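Long-range contacts in bifunctional protein PutA (Bdellovibrio bacteriovorus, PDB 5UR2), which probably catalyses both steps of proline breakdown to glutamate, a flavin-dependent oxidation of proline and an NAD-dependent oxidation of the resulting glutamate semialdehyde: residues Ile270-Tyr275 against Val299-Gly304; Glu378-Tyr383 against Arg399-Ala404; Gly659-Met664 against Gln688-Phe693; Arg602-His607 against Val652-Val657. All coordinates share one frame; numbering follows the deposited sequence.

Overall arrangement
Two pairs of contacts sit in two catalytic units on opposite sides of the chain's centre. Contacts 1 and 2 belong to the proline dehydrogenase barrel, their centres about 14 Å apart, and both line the pocket of the inactivated flavin: contact 1 holds the pyrophosphate, ribityl chain and one side of the ring system, contact 2 the dimethylbenzene end and the propargyl adduct. Contacts 3 and 4 lie in the aldehyde dehydrogenase part, also about 14 Å between centres, joined through helix 646-657, whose Val652 and Ala655 pack on Ile691 and Val662. In contact 4 the Tyr604 side chain lies about 9 Å from that of Glu746, predicted to be catalytic. Centres of contacts 1 and 3 are about 57 Å apart.

Contact 1 of 4, residues Ile270-Tyr275 against Val299-Gly304. With P5F (N-propargylglycine-modified flavin adenine dinucleotide), chain F.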
# COMPACT_ATOMS: atom_id res chain seq x y z
N ILE B 270 -3.13 41.56 37.27
CA ILE B 270 -3.41 40.51 36.29
C ILE B 270 -2.25 40.49 35.30
O ILE B 270 -1.60 41.51 35.04
CB ILE B 270 -4.77 40.75 35.56
CG1 ILE B 270 -5.14 39.64 34.56
CG2 ILE B 270 -4.75 42.07 34.82
CD1 ILE B 270 -5.57 38.32 35.14
N VAL B 271 -1.95 39.29 34.78
CA VAL B 271 -0.88 39.10 33.81
C VAL B 271 -1.43 39.16 32.40
O VAL B 271 -2.47 38.57 32.09
CB VAL B 271 -0.14 37.78 34.05
CG1 VAL B 271 0.82 37.50 32.90
CG2 VAL B 271 0.65 37.84 35.36
N ILE B 272 -0.71 39.85 31.51
CA ILE B 272 -0.97 39.82 30.08
C ILE B 272 0.29 39.32 29.38
O ILE B 272 1.40 39.76 29.70
CB ILE B 272 -1.40 41.21 29.56
CG1 ILE B 272 -2.81 41.55 30.05
CG2 ILE B 272 -1.33 41.26 28.04
CD1 ILE B 272 -3.91 40.63 29.50
N GLN B 273 0.11 38.39 28.42
CA GLN B 273 1.21 37.75 27.69
C GLN B 273 1.33 38.36 26.29
O GLN B 273 0.47 38.13 25.43
CB GLN B 273 0.99 36.24 27.58
CG GLN B 273 0.87 35.53 28.94
CD GLN B 273 -0.18 34.43 28.94
OE1 GLN B 273 -1.25 34.59 28.36
NE2 GLN B 273 0.12 33.31 29.62
N ALA B 274 2.40 39.13 26.06
CA ALA B 274 2.57 39.81 24.79
C ALA B 274 2.83 38.86 23.63
O ALA B 274 2.76 39.29 22.48
CB ALA B 274 3.72 40.83 24.89
N TYR B 275 3.14 37.59 23.88
CA TYR B 275 3.32 36.73 22.72
C TYR B 275 1.99 36.26 22.13
O TYR B 275 2.01 35.54 21.12
CB TYR B 275 4.23 35.53 23.07
CG TYR B 275 3.68 34.40 23.93
CD1 TYR B 275 2.45 34.49 24.61
CD2 TYR B 275 4.43 33.22 24.08
CE1 TYR B 275 1.99 33.41 25.40
CE2 TYR B 275 3.98 32.16 24.87
CZ TYR B 275 2.77 32.25 25.52
OH TYR B 275 2.36 31.17 26.30
N VAL B 299 -1.15 45.69 35.70
CA VAL B 299 -0.92 44.69 34.67
C VAL B 299 0.54 44.29 34.71
O VAL B 299 1.43 45.13 34.56
CB VAL B 299 -1.29 45.20 33.27
CG1 VAL B 299 -0.88 44.17 32.23
CG2 VAL B 299 -2.76 45.46 33.18
N ARG B 300 0.81 43.01 34.95
CA ARG B 300 2.17 42.49 34.85
C ARG B 300 2.37 42.01 33.43
O ARG B 300 1.82 40.98 33.02
CB ARG B 300 2.44 41.37 35.84
CG ARG B 300 3.83 40.77 35.68
CD ARG B 300 3.93 39.42 36.35
NE ARG B 300 3.77 39.51 37.80
CZ ARG B 300 3.48 38.45 38.56
NH1 ARG B 300 3.31 37.26 37.99
NH2 ARG B 300 3.36 38.60 39.87
N LEU B 301 3.16 42.75 32.66
CA LEU B 301 3.33 42.45 31.24
C LEU B 301 4.50 41.48 31.09
O LEU B 301 5.62 41.79 31.49
CB LEU B 301 3.54 43.74 30.46
CG LEU B 301 3.55 43.65 28.93
CD1 LEU B 301 2.21 43.17 28.37
CD2 LEU B 301 3.95 45.00 28.34
N VAL B 302 4.22 40.28 30.57
CA VAL B 302 5.23 39.27 30.32
C VAL B 302 5.21 38.97 28.83
O VAL B 302 4.36 39.47 28.09
CB VAL B 302 5.00 37.98 31.14
CG1 VAL B 302 4.77 38.30 32.60
CG2 VAL B 302 3.81 37.17 30.59
N LYS B 303 6.14 38.13 28.38
CA LYS B 303 6.03 37.66 27.00
C LYS B 303 5.16 36.41 26.91
O LYS B 303 4.14 36.42 26.21
CB LYS B 303 7.42 37.47 26.38
CG LYS B 303 8.02 38.83 26.13
CD LYS B 303 9.39 38.84 25.55
CE LYS B 303 9.93 40.28 25.63
NZ LYS B 303 11.35 40.38 25.22
N GLY B 304 5.49 35.36 27.66
CA GLY B 304 4.65 34.17 27.71
C GLY B 304 5.41 32.88 27.93
O GLY B 304 6.50 32.70 27.38
PA P5F F . 13.16 36.97 25.86
O1A P5F F . 13.41 38.44 25.37
O2A P5F F . 14.14 35.97 25.51
O5B P5F F . 11.91 36.33 25.32
C5B P5F F . 11.64 34.93 25.30
C4B P5F F . 10.15 34.73 25.00
O4B P5F F . 9.80 34.99 23.66
C3B P5F F . 9.59 33.36 25.26
O3B P5F F . 9.36 33.12 26.60
C2B P5F F . 8.34 33.37 24.47
O2B P5F F . 7.35 34.03 25.18
C1B P5F F . 8.71 34.20 23.29
N9A P5F F . 9.10 33.43 22.13
C8A P5F F . 10.12 32.50 22.02
N7A P5F F . 10.15 32.05 20.76
C5A P5F F . 9.16 32.68 20.00
C6A P5F F . 8.73 32.59 18.68
N6A P5F F . 9.37 31.70 17.75
N1A P5F F . 7.70 33.34 18.25
C2A P5F F . 7.07 34.20 19.08
N3A P5F F . 7.45 34.28 20.38
C4A P5F F . 8.47 33.56 20.87
N1 P5F F . 4.62 33.77 31.63
C2 P5F F . 3.21 33.50 31.46
O2 P5F F . 2.77 33.04 30.24
N3 P5F F . 2.28 33.72 32.53
C4 P5F F . 2.70 34.19 33.80
O4 P5F F . 1.74 34.38 34.80
C4X P5F F . 4.19 34.46 33.98
N5 P5F F . 4.75 34.83 35.28
C5X P5F F . 6.07 35.48 35.26
C6 P5F F . 6.48 36.37 36.39
C7 P5F F . 7.71 37.07 36.32
C7M P5F F . 8.12 37.96 37.48
C8 P5F F . 8.56 36.94 35.18
C8M P5F F . 9.88 37.67 35.08
C9 P5F F . 8.18 36.10 34.11
C9A P5F F . 6.89 35.36 34.17
N10 P5F F . 6.48 34.52 33.04
C10 P5F F . 5.07 34.25 32.92
C1' P5F F . 7.41 34.12 31.96
C2' P5F F . 7.56 35.19 30.88
O2' P5F F . 6.37 35.29 30.19
C3' P5F F . 8.70 34.96 29.89
O3' P5F F . 8.45 33.79 29.21
C4' P5F F . 10.08 34.84 30.51
O4' P5F F . 10.08 35.60 31.67
C5' P5F F . 11.26 35.17 29.57
O5' P5F F . 11.02 36.28 28.72
P P5F F . 12.09 37.44 28.35
O1P P5F F . 11.54 38.87 28.00
O2P P5F F . 13.07 37.31 29.58
O3P P5F F . 13.11 36.67 27.31
C21 P5F F . 4.27 32.50 36.39
C22 P5F F . 4.47 33.75 35.91
C23 P5F F . 2.86 31.89 36.45
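Val299 lays CG1 against Ile272 CG1, 3.9 Å away, on the outer, helix-facing side of two neighbouring parallel strands of the proline dehydrogenase barrel. At Arg300 the backbone takes over: its N donates to Ile270 O at 2.8 Å, and its O accepts from Ile272 N. The Arg300 side chain turns into the barrel, where CD rests on Val271 CG2 and the guanidinium, tied to Ser196 and Asp239, brings NH1 to 3.7 Å from flavin C6. Leu301 faces outward again, CD1 touching Ile272 CG2. Val302 N donates to Ile272 O, and Val302 O accepts from Ala274 N. Val302 CG2 packs beside Gln273 CG, and Gln273 NE2 donates to flavin O2 at 2.7 Å. Lys303 O receives Tyr275 N; the extended Lys303 chain carries NZ to pyrophosphate O1A, 2.8 Å away. Gly304 closes the walk with CA 3.4 Å over the centre of the Tyr275 ring, a CH-pi contact 10° off the ring normal. Tyr275 CG lies between its own N and carbonyl carbon (chi1 74°), which lays the ring over this glycine. Gly304 O accepts from ribose O2B at 2.7 Å. The two strand ends thus hold the flavin from its ring system to its pyrophosphate: Lys303, shared with Asp331, would offset part of the pyrophosphate charge, and the Gln273 N-H could stabilise negative charge near O2 when the flavin is reduced.

Contact 2 of 4, residues Glu378-Tyr383 against Arg399-Ala404. With P5F (N-propargylglycine-modified flavin adenine dinucleotide), chain F.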
# COMPACT_ATOMS: atom_id res chain seq x y z
N GLU B 378 8.02 49.62 37.61
CA GLU B 378 8.41 48.44 38.35
C GLU B 378 8.87 47.39 37.36
O GLU B 378 8.20 47.12 36.36
CB GLU B 378 7.26 47.91 39.19
CG GLU B 378 7.66 46.79 40.10
CD GLU B 378 6.55 46.40 41.04
OE1 GLU B 378 6.23 47.22 41.95
OE2 GLU B 378 6.01 45.28 40.89
N PHE B 379 10.02 46.80 37.64
CA PHE B 379 10.55 45.74 36.80
C PHE B 379 10.54 44.43 37.57
O PHE B 379 10.66 44.41 38.80
CB PHE B 379 11.95 46.11 36.30
CG PHE B 379 11.94 47.24 35.31
CD1 PHE B 379 11.50 47.02 34.01
CD2 PHE B 379 12.35 48.51 35.67
CE1 PHE B 379 11.46 48.05 33.09
CE2 PHE B 379 12.33 49.56 34.75
CZ PHE B 379 11.88 49.33 33.46
N GLN B 380 10.37 43.32 36.85
CA GLN B 380 10.25 42.02 37.50
C GLN B 380 11.05 40.98 36.75
O GLN B 380 11.12 40.98 35.52
CB GLN B 380 8.77 41.60 37.62
CG GLN B 380 7.90 42.59 38.41
CD GLN B 380 6.47 42.11 38.66
OE1 GLN B 380 6.13 40.96 38.36
NE2 GLN B 380 5.63 42.98 39.23
N MET B 381 11.70 40.10 37.52
CA MET B 381 12.52 39.02 37.00
C MET B 381 12.37 37.81 37.90
O MET B 381 12.03 37.93 39.07
CB MET B 381 14.00 39.40 36.93
CG MET B 381 14.33 40.52 35.98
SD MET B 381 16.11 40.81 35.99
CE MET B 381 16.17 42.29 34.98
N LEU B 382 12.69 36.64 37.35
CA LEU B 382 12.59 35.41 38.13
C LEU B 382 13.75 35.30 39.10
O LEU B 382 14.88 35.71 38.80
CB LEU B 382 12.57 34.19 37.20
CG LEU B 382 11.49 34.10 36.13
CD1 LEU B 382 11.71 32.83 35.36
CD2 LEU B 382 10.08 34.12 36.71
N TYR B 383 13.47 34.78 40.30
CA TYR B 383 14.53 34.50 41.26
C TYR B 383 15.61 33.61 40.64
O TYR B 383 15.31 32.64 39.93
CB TYR B 383 13.92 33.84 42.51
CG TYR B 383 14.91 33.32 43.53
CD1 TYR B 383 15.56 34.17 44.42
CD2 TYR B 383 15.20 31.96 43.59
CE1 TYR B 383 16.47 33.67 45.35
CE2 TYR B 383 16.10 31.45 44.50
CZ TYR B 383 16.74 32.31 45.37
OH TYR B 383 17.62 31.77 46.26
N ARG B 399 12.78 50.06 40.85
CA ARG B 399 12.18 49.07 41.74
C ARG B 399 12.15 47.70 41.04
O ARG B 399 11.56 47.56 39.97
CB ARG B 399 10.78 49.50 42.13
CG ARG B 399 10.12 48.56 43.12
CD ARG B 399 8.93 49.20 43.81
NE ARG B 399 7.82 49.43 42.90
CZ ARG B 399 7.54 50.60 42.33
NH1 ARG B 399 8.30 51.66 42.59
NH2 ARG B 399 6.49 50.71 41.53
N MET B 400 12.76 46.70 41.68
CA MET B 400 12.89 45.36 41.12
C MET B 400 12.18 44.37 42.03
O MET B 400 12.41 44.36 43.25
CB MET B 400 14.36 44.96 40.97
CG MET B 400 14.58 43.47 40.63
SD MET B 400 13.98 42.97 38.99
CE MET B 400 14.88 44.17 38.00
N ARG B 401 11.32 43.55 41.44
CA ARG B 401 10.56 42.54 42.17
C ARG B 401 10.92 41.17 41.64
O ARG B 401 10.84 40.93 40.43
CB ARG B 401 9.05 42.78 42.05
CG ARG B 401 8.21 41.78 42.83
CD ARG B 401 6.70 42.09 42.75
NE ARG B 401 6.42 43.49 43.00
CZ ARG B 401 6.29 44.02 44.22
NH1 ARG B 401 6.41 43.26 45.29
NH2 ARG B 401 6.05 45.32 44.36
N GLU B 402 11.32 40.27 42.53
CA GLU B 402 11.69 38.91 42.14
C GLU B 402 10.50 37.98 42.31
O GLU B 402 9.90 37.91 43.39
CB GLU B 402 12.86 38.39 42.98
CG GLU B 402 14.22 38.90 42.59
CD GLU B 402 15.32 38.15 43.32
OE1 GLU B 402 15.38 38.30 44.56
OE2 GLU B 402 16.11 37.43 42.67
N TYR B 403 10.19 37.25 41.24
CA TYR B 403 9.24 36.15 41.32
C TYR B 403 9.83 35.05 42.19
O TYR B 403 10.90 34.51 41.90
CB TYR B 403 8.95 35.63 39.91
CG TYR B 403 7.83 34.65 39.85
CD1 TYR B 403 6.50 35.07 39.90
CD2 TYR B 403 8.09 33.28 39.73
CE1 TYR B 403 5.45 34.15 39.84
CE2 TYR B 403 7.06 32.36 39.67
CZ TYR B 403 5.75 32.79 39.73
OH TYR B 403 4.72 31.87 39.67
N ALA B 404 9.13 34.71 43.27
CA ALA B 404 9.68 33.89 44.34
C ALA B 404 8.91 32.58 44.46
O ALA B 404 7.93 32.49 45.22
CB ALA B 404 9.65 34.66 45.66
PA P5F F . 13.16 36.97 25.86
O1A P5F F . 13.41 38.44 25.37
O2A P5F F . 14.14 35.97 25.51
O5B P5F F . 11.91 36.33 25.32
C5B P5F F . 11.64 34.93 25.30
C4B P5F F . 10.15 34.73 25.00
O4B P5F F . 9.80 34.99 23.66
C3B P5F F . 9.59 33.36 25.26
O3B P5F F . 9.36 33.12 26.60
C2B P5F F . 8.34 33.37 24.47
O2B P5F F . 7.35 34.03 25.18
C1B P5F F . 8.71 34.20 23.29
N9A P5F F . 9.10 33.43 22.13
C8A P5F F . 10.12 32.50 22.02
N7A P5F F . 10.15 32.05 20.76
C5A P5F F . 9.16 32.68 20.00
C6A P5F F . 8.73 32.59 18.68
N6A P5F F . 9.37 31.70 17.75
N1A P5F F . 7.70 33.34 18.25
C2A P5F F . 7.07 34.20 19.08
N3A P5F F . 7.45 34.28 20.38
C4A P5F F . 8.47 33.56 20.87
N1 P5F F . 4.62 33.77 31.63
C2 P5F F . 3.21 33.50 31.46
O2 P5F F . 2.77 33.04 30.24
N3 P5F F . 2.28 33.72 32.53
C4 P5F F . 2.70 34.19 33.80
O4 P5F F . 1.74 34.38 34.80
C4X P5F F . 4.19 34.46 33.98
N5 P5F F . 4.75 34.83 35.28
C5X P5F F . 6.07 35.48 35.26
C6 P5F F . 6.48 36.37 36.39
C7 P5F F . 7.71 37.07 36.32
C7M P5F F . 8.12 37.96 37.48
C8 P5F F . 8.56 36.94 35.18
C8M P5F F . 9.88 37.67 35.08
C9 P5F F . 8.18 36.10 34.11
C9A P5F F . 6.89 35.36 34.17
N10 P5F F . 6.48 34.52 33.04
C10 P5F F . 5.07 34.25 32.92
C1' P5F F . 7.41 34.12 31.96
C2' P5F F . 7.56 35.19 30.88
O2' P5F F . 6.37 35.29 30.19
C3' P5F F . 8.70 34.96 29.89
O3' P5F F . 8.45 33.79 29.21
C4' P5F F . 10.08 34.84 30.51
O4' P5F F . 10.08 35.60 31.67
C5' P5F F . 11.26 35.17 29.57
O5' P5F F . 11.02 36.28 28.72
P P5F F . 12.09 37.44 28.35
O1P P5F F . 11.54 38.87 28.00
O2P P5F F . 13.07 37.31 29.58
O3P P5F F . 13.11 36.67 27.31
C21 P5F F . 4.27 32.50 36.39
C22 P5F F . 4.47 33.75 35.91
C23 P5F F . 2.86 31.89 36.45
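Two guanidinium groups meet the carboxylate of Glu378 edge-on. Arg399 has Glu378 CA over one face and, at its edge, Glu378 OE1, 2.9 Å from NE; the two planes stand at 90°, and Arg399 NH1 donates to Glu375 O. Arg401 lies turned 53° to the carboxylate and grips it side-on with two nitrogens, NE to OE2 at 2.8 Å and NH2 to OE1 at 3.1 Å. Both approach from above the carboxylate plane, whereas Gln380 NE2 takes the anti lone pair of OE2. Each carboxylate oxygen thus has two donors in this buried salt-bridge network, which should favour the charged form. Glu378 reaches it with CG anti to the backbone N (chi1 -173°) and an extended chain.

Beyond the network the strands pair in parallel, from Phe379 N with Arg399 O to Tyr383 N with Tyr403 O. Met400 CE meets Met381 CE at 3.8 Å, the two side chains crossing at about a right angle. On the flavin side Leu382 CD2 sits 3.7 Å from Tyr403 CD2. Tyr403 OH, hydrogen-bonded to Lys198 NZ, comes within 3.4 Å of adduct carbon C21. These are the seventh and eighth strands of the barrel: strand 349-353 flanks strand 379-382, and strand 138-144 flanks strand 400-406, closing the barrel, while helix 357-369 packs on Phe379 and Met381 and helix 387-395 on both methionines.

Contact 3 of 4, residues Gly659-Met664 against Gln688-Phe693; sequences GNTVVM and QGVINF
Val662 O is gripped twice by a single residue, Asn692: the backbone N donates at 2.8 Å and the side-chain ND2 at 3.2 Å, the two arriving from opposite faces of the carbonyl plane. Residues 661-664 and 691-693 run parallel, 11° apart, on strands 661-665 and 691-693, which are linked by helix 671-684, a beta-alpha-beta unit in the Rossmann-type, dinucleotide-binding sheet of the aldehyde dehydrogenase family. ND2 is shared further: Gly689 O, three residues back, accepts from it at 2.9 Å, although the donor stands well above that carbonyl's plane. The amide therefore braces the turn into its own strand while clasping the neighbouring one, and its OD1 is taken by Asn502 N.

The ladder continues on both sides, with Val662 N bonded to Val690 O at 2.8 Å and Met664 N bonded to Asn692 O. Before the strand, Gly659 ends helix 646-657 in a Schellman motif, and Asn660 then anchors the chain: its OD1 accepts from Arg632 N and Gly633 N in strand 623-638.

Val662, Met664, Ile691 and Phe693 share the face packed by helices 646-657 and 671-684; the opposite face, with Val663 and Asn692, lies against helix 532-549. Met664 takes the tight rotamer with CG between its own N and carbonyl carbon (chi1 59°), and from there its extended chain crosses the Ile691 and Phe693 side chains obliquely, CE ending 3.7 Å from Ile691 CG2 and 4.0 Å from Phe693 CD1.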
# COMPACT_ATOMS: atom_id res chain seq x y z
N GLY B 659 -17.62 1.52 -4.51
CA GLY B 659 -18.45 1.02 -5.58
C GLY B 659 -19.49 0.00 -5.17
O GLY B 659 -20.11 -0.61 -6.04
N ASN B 660 -19.64 -0.26 -3.88
CA ASN B 660 -20.69 -1.17 -3.44
C ASN B 660 -21.98 -0.41 -3.16
O ASN B 660 -21.97 0.81 -2.97
CB ASN B 660 -20.24 -1.93 -2.20
CG ASN B 660 -18.91 -2.63 -2.40
OD1 ASN B 660 -18.85 -3.71 -3.02
ND2 ASN B 660 -17.83 -2.01 -1.90
N THR B 661 -23.09 -1.14 -3.14
CA THR B 661 -24.32 -0.57 -2.61
C THR B 661 -24.54 -1.10 -1.20
O THR B 661 -23.87 -2.03 -0.75
CB THR B 661 -25.52 -0.87 -3.52
OG1 THR B 661 -25.71 -2.28 -3.65
CG2 THR B 661 -25.28 -0.29 -4.92
N VAL B 662 -25.48 -0.48 -0.48
CA VAL B 662 -25.56 -0.61 0.97
C VAL B 662 -27.00 -0.77 1.43
O VAL B 662 -27.90 -0.06 0.96
CB VAL B 662 -24.94 0.63 1.66
CG1 VAL B 662 -25.20 0.57 3.16
CG2 VAL B 662 -23.45 0.72 1.37
N VAL B 663 -27.23 -1.70 2.35
CA VAL B 663 -28.42 -1.72 3.18
C VAL B 663 -27.93 -1.50 4.61
O VAL B 663 -27.19 -2.34 5.14
CB VAL B 663 -29.21 -3.02 3.08
CG1 VAL B 663 -30.45 -2.94 3.99
CG2 VAL B 663 -29.59 -3.30 1.63
N MET B 664 -28.29 -0.39 5.22
CA MET B 664 -27.85 -0.10 6.57
C MET B 664 -28.99 -0.35 7.55
O MET B 664 -30.12 0.09 7.32
CB MET B 664 -27.29 1.32 6.71
CG MET B 664 -28.26 2.44 6.36
SD MET B 664 -27.55 4.01 6.89
CE MET B 664 -28.27 5.15 5.73
N GLN B 688 -30.96 6.61 -6.22
CA GLN B 688 -31.87 5.72 -5.52
C GLN B 688 -31.32 4.29 -5.49
O GLN B 688 -30.82 3.78 -6.50
CB GLN B 688 -33.24 5.73 -6.19
CG GLN B 688 -33.22 5.22 -7.60
CD GLN B 688 -34.61 5.09 -8.18
OE1 GLN B 688 -35.46 5.96 -8.00
NE2 GLN B 688 -34.87 3.97 -8.86
N GLY B 689 -31.41 3.66 -4.32
CA GLY B 689 -31.01 2.28 -4.14
C GLY B 689 -29.54 2.07 -3.82
O GLY B 689 -29.18 0.97 -3.37
N VAL B 690 -28.68 3.07 -4.03
CA VAL B 690 -27.26 2.89 -3.70
C VAL B 690 -27.09 2.68 -2.21
O VAL B 690 -26.33 1.81 -1.77
CB VAL B 690 -26.44 4.09 -4.23
CG1 VAL B 690 -24.97 4.00 -3.77
CG2 VAL B 690 -26.52 4.15 -5.78
N ILE B 691 -27.83 3.44 -1.40
CA ILE B 691 -27.84 3.30 0.05
C ILE B 691 -29.29 3.19 0.50
O ILE B 691 -30.13 4.01 0.10
CB ILE B 691 -27.12 4.49 0.72
CG1 ILE B 691 -25.63 4.47 0.35
CG2 ILE B 691 -27.27 4.45 2.23
CD1 ILE B 691 -24.91 5.77 0.58
N ASN B 692 -29.61 2.16 1.27
CA ASN B 692 -30.97 1.95 1.75
C ASN B 692 -31.00 1.92 3.27
O ASN B 692 -30.09 1.39 3.91
CB ASN B 692 -31.57 0.66 1.17
CG ASN B 692 -31.54 0.65 -0.34
OD1 ASN B 692 -32.47 1.12 -1.00
ND2 ASN B 692 -30.43 0.16 -0.91
N PHE B 693 -32.06 2.49 3.83
CA PHE B 693 -32.20 2.75 5.26
C PHE B 693 -33.25 1.80 5.83
O PHE B 693 -34.45 1.96 5.56
CB PHE B 693 -32.60 4.19 5.49
CG PHE B 693 -32.74 4.57 6.94
CD1 PHE B 693 -31.63 4.58 7.78
CD2 PHE B 693 -33.96 4.98 7.44
CE1 PHE B 693 -31.75 4.97 9.10
CE2 PHE B 693 -34.09 5.38 8.77
CZ PHE B 693 -32.99 5.37 9.60

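Contact 4 of 4, residues Arg602-His607 against Val652-Val657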
# COMPACT_ATOMS: atom_id res chain seq x y z
N ARG B 602 -14.00 12.04 4.37
CA ARG B 602 -12.89 12.62 3.61
C ARG B 602 -11.76 11.62 3.43
O ARG B 602 -11.15 11.56 2.35
CB ARG B 602 -12.39 13.89 4.30
CG ARG B 602 -13.49 14.91 4.48
CD ARG B 602 -12.95 16.28 4.24
NE ARG B 602 -13.90 17.32 4.60
CZ ARG B 602 -14.86 17.78 3.80
NH1 ARG B 602 -15.04 17.27 2.58
NH2 ARG B 602 -15.66 18.75 4.22
N TYR B 603 -11.47 10.81 4.45
CA TYR B 603 -10.36 9.86 4.36
C TYR B 603 -10.66 8.76 3.35
O TYR B 603 -9.81 8.43 2.51
CB TYR B 603 -10.07 9.27 5.73
CG TYR B 603 -8.88 8.34 5.79
CD1 TYR B 603 -7.61 8.82 6.11
CD2 TYR B 603 -9.03 6.96 5.58
CE1 TYR B 603 -6.50 7.95 6.20
CE2 TYR B 603 -7.94 6.10 5.65
CZ TYR B 603 -6.68 6.59 5.97
OH TYR B 603 -5.61 5.73 6.05
N TYR B 604 -11.86 8.17 3.40
CA TYR B 604 -12.12 7.10 2.44
C TYR B 604 -12.26 7.68 1.04
O TYR B 604 -11.87 7.03 0.07
CB TYR B 604 -13.35 6.28 2.85
CG TYR B 604 -13.13 5.56 4.18
CD1 TYR B 604 -11.90 4.99 4.49
CD2 TYR B 604 -14.14 5.50 5.14
CE1 TYR B 604 -11.68 4.35 5.69
CE2 TYR B 604 -13.94 4.87 6.37
CZ TYR B 604 -12.69 4.30 6.64
OH TYR B 604 -12.47 3.67 7.84
N ALA B 605 -12.79 8.90 0.91
CA ALA B 605 -12.83 9.52 -0.41
C ALA B 605 -11.43 9.78 -0.92
O ALA B 605 -11.11 9.48 -2.09
CB ALA B 605 -13.66 10.81 -0.39
N ARG B 606 -10.55 10.29 -0.06
CA ARG B 606 -9.16 10.48 -0.45
C ARG B 606 -8.51 9.15 -0.84
O ARG B 606 -7.80 9.08 -1.84
CB ARG B 606 -8.38 11.15 0.69
CG ARG B 606 -6.89 11.34 0.43
CD ARG B 606 -6.24 11.99 1.67
NE ARG B 606 -4.83 12.31 1.46
CZ ARG B 606 -3.86 11.40 1.48
NH1 ARG B 606 -4.14 10.12 1.70
NH2 ARG B 606 -2.61 11.77 1.28
N HIS B 607 -8.76 8.09 -0.07
CA HIS B 607 -8.13 6.81 -0.37
C HIS B 607 -8.61 6.24 -1.70
O HIS B 607 -7.81 5.71 -2.48
CB HIS B 607 -8.40 5.81 0.76
CG HIS B 607 -7.42 4.68 0.84
ND1 HIS B 607 -7.61 3.58 1.65
CD2 HIS B 607 -6.23 4.49 0.21
CE1 HIS B 607 -6.58 2.76 1.52
NE2 HIS B 607 -5.73 3.29 0.65
N VAL B 652 -20.67 2.97 5.91
CA VAL B 652 -21.48 3.23 4.73
C VAL B 652 -20.65 3.90 3.63
O VAL B 652 -20.76 3.53 2.45
CB VAL B 652 -22.72 4.08 5.09
CG1 VAL B 652 -23.46 4.54 3.83
CG2 VAL B 652 -23.67 3.29 5.95
N THR B 653 -19.86 4.92 3.98
CA THR B 653 -19.11 5.63 2.95
C THR B 653 -17.97 4.78 2.41
O THR B 653 -17.67 4.83 1.21
CB THR B 653 -18.56 6.97 3.45
OG1 THR B 653 -17.74 6.76 4.60
CG2 THR B 653 -19.68 7.92 3.79
N ALA B 654 -17.31 3.99 3.27
CA ALA B 654 -16.26 3.11 2.77
C ALA B 654 -16.84 2.13 1.76
O ALA B 654 -16.32 2.00 0.64
CB ALA B 654 -15.58 2.35 3.91
N ALA B 655 -17.95 1.47 2.11
CA ALA B 655 -18.58 0.52 1.21
C ALA B 655 -19.00 1.20 -0.08
O ALA B 655 -18.71 0.72 -1.18
CB ALA B 655 -19.79 -0.11 1.89
N ALA B 656 -19.70 2.33 0.03
CA ALA B 656 -20.25 2.98 -1.15
C ALA B 656 -19.16 3.60 -2.01
O ALA B 656 -19.19 3.45 -3.24
CB ALA B 656 -21.28 4.04 -0.73
N VAL B 657 -18.17 4.28 -1.40
CA VAL B 657 -17.15 4.91 -2.23
C VAL B 657 -16.35 3.84 -2.97
O VAL B 657 -15.86 4.09 -4.08
CB VAL B 657 -16.21 5.83 -1.41
CG1 VAL B 657 -15.05 5.03 -0.79
CG2 VAL B 657 -15.67 6.93 -2.30
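Tyr604 turns its ring toward helix 646-657 with CG anti to the carbonyl carbon (chi1 -64°), and Val657 answers with CG1 placed between its own N and carbonyl carbon (chi1 86°), which sets CG1 against the backbone of Tyr604. Between them these torsions close the gap separating two helix segments whose axes approach to 9.2 Å, 20° from parallel.

The ring does most of the work. Ala654 CB sits over one face in a CH-pi contact, 4.0 Å from the centroid and displaced toward the rim, so that CD2 is its nearest ring atom at 3.7 Å. At the ring edge, in plane, Thr653 OG1 lies 3.9 Å from the same CD2. That hydroxyl is bonded to Ala649 O, one turn back in its own helix, and so presents itself to the ring only by packing. Further along, Val657 CG1 approaches Tyr604 O at 3.9 Å and Tyr604 CB at 4.2 Å, while its CG2 reaches Ala605 CA at 4.3 Å. The short side chain of Ala654 fits the close point, where the CA atoms of Tyr604 and Ala654 are 5.8 Å apart.

Around the pair, helix 554-570 packs on Ala605 and Thr653, and strand 623-638 lies against Val652 and Ala655. Tyr960 meets the Tyr604 ring as well, and Tyr604 OH bonds to Gly956 N. With its polar end tied elsewhere, the tyrosine offers this interface a hydrocarbon face and edge; these two segments meet by apolar and CH-pi packing, with no polar bond between them, in a buried layer near the predicted catalytic Glu746.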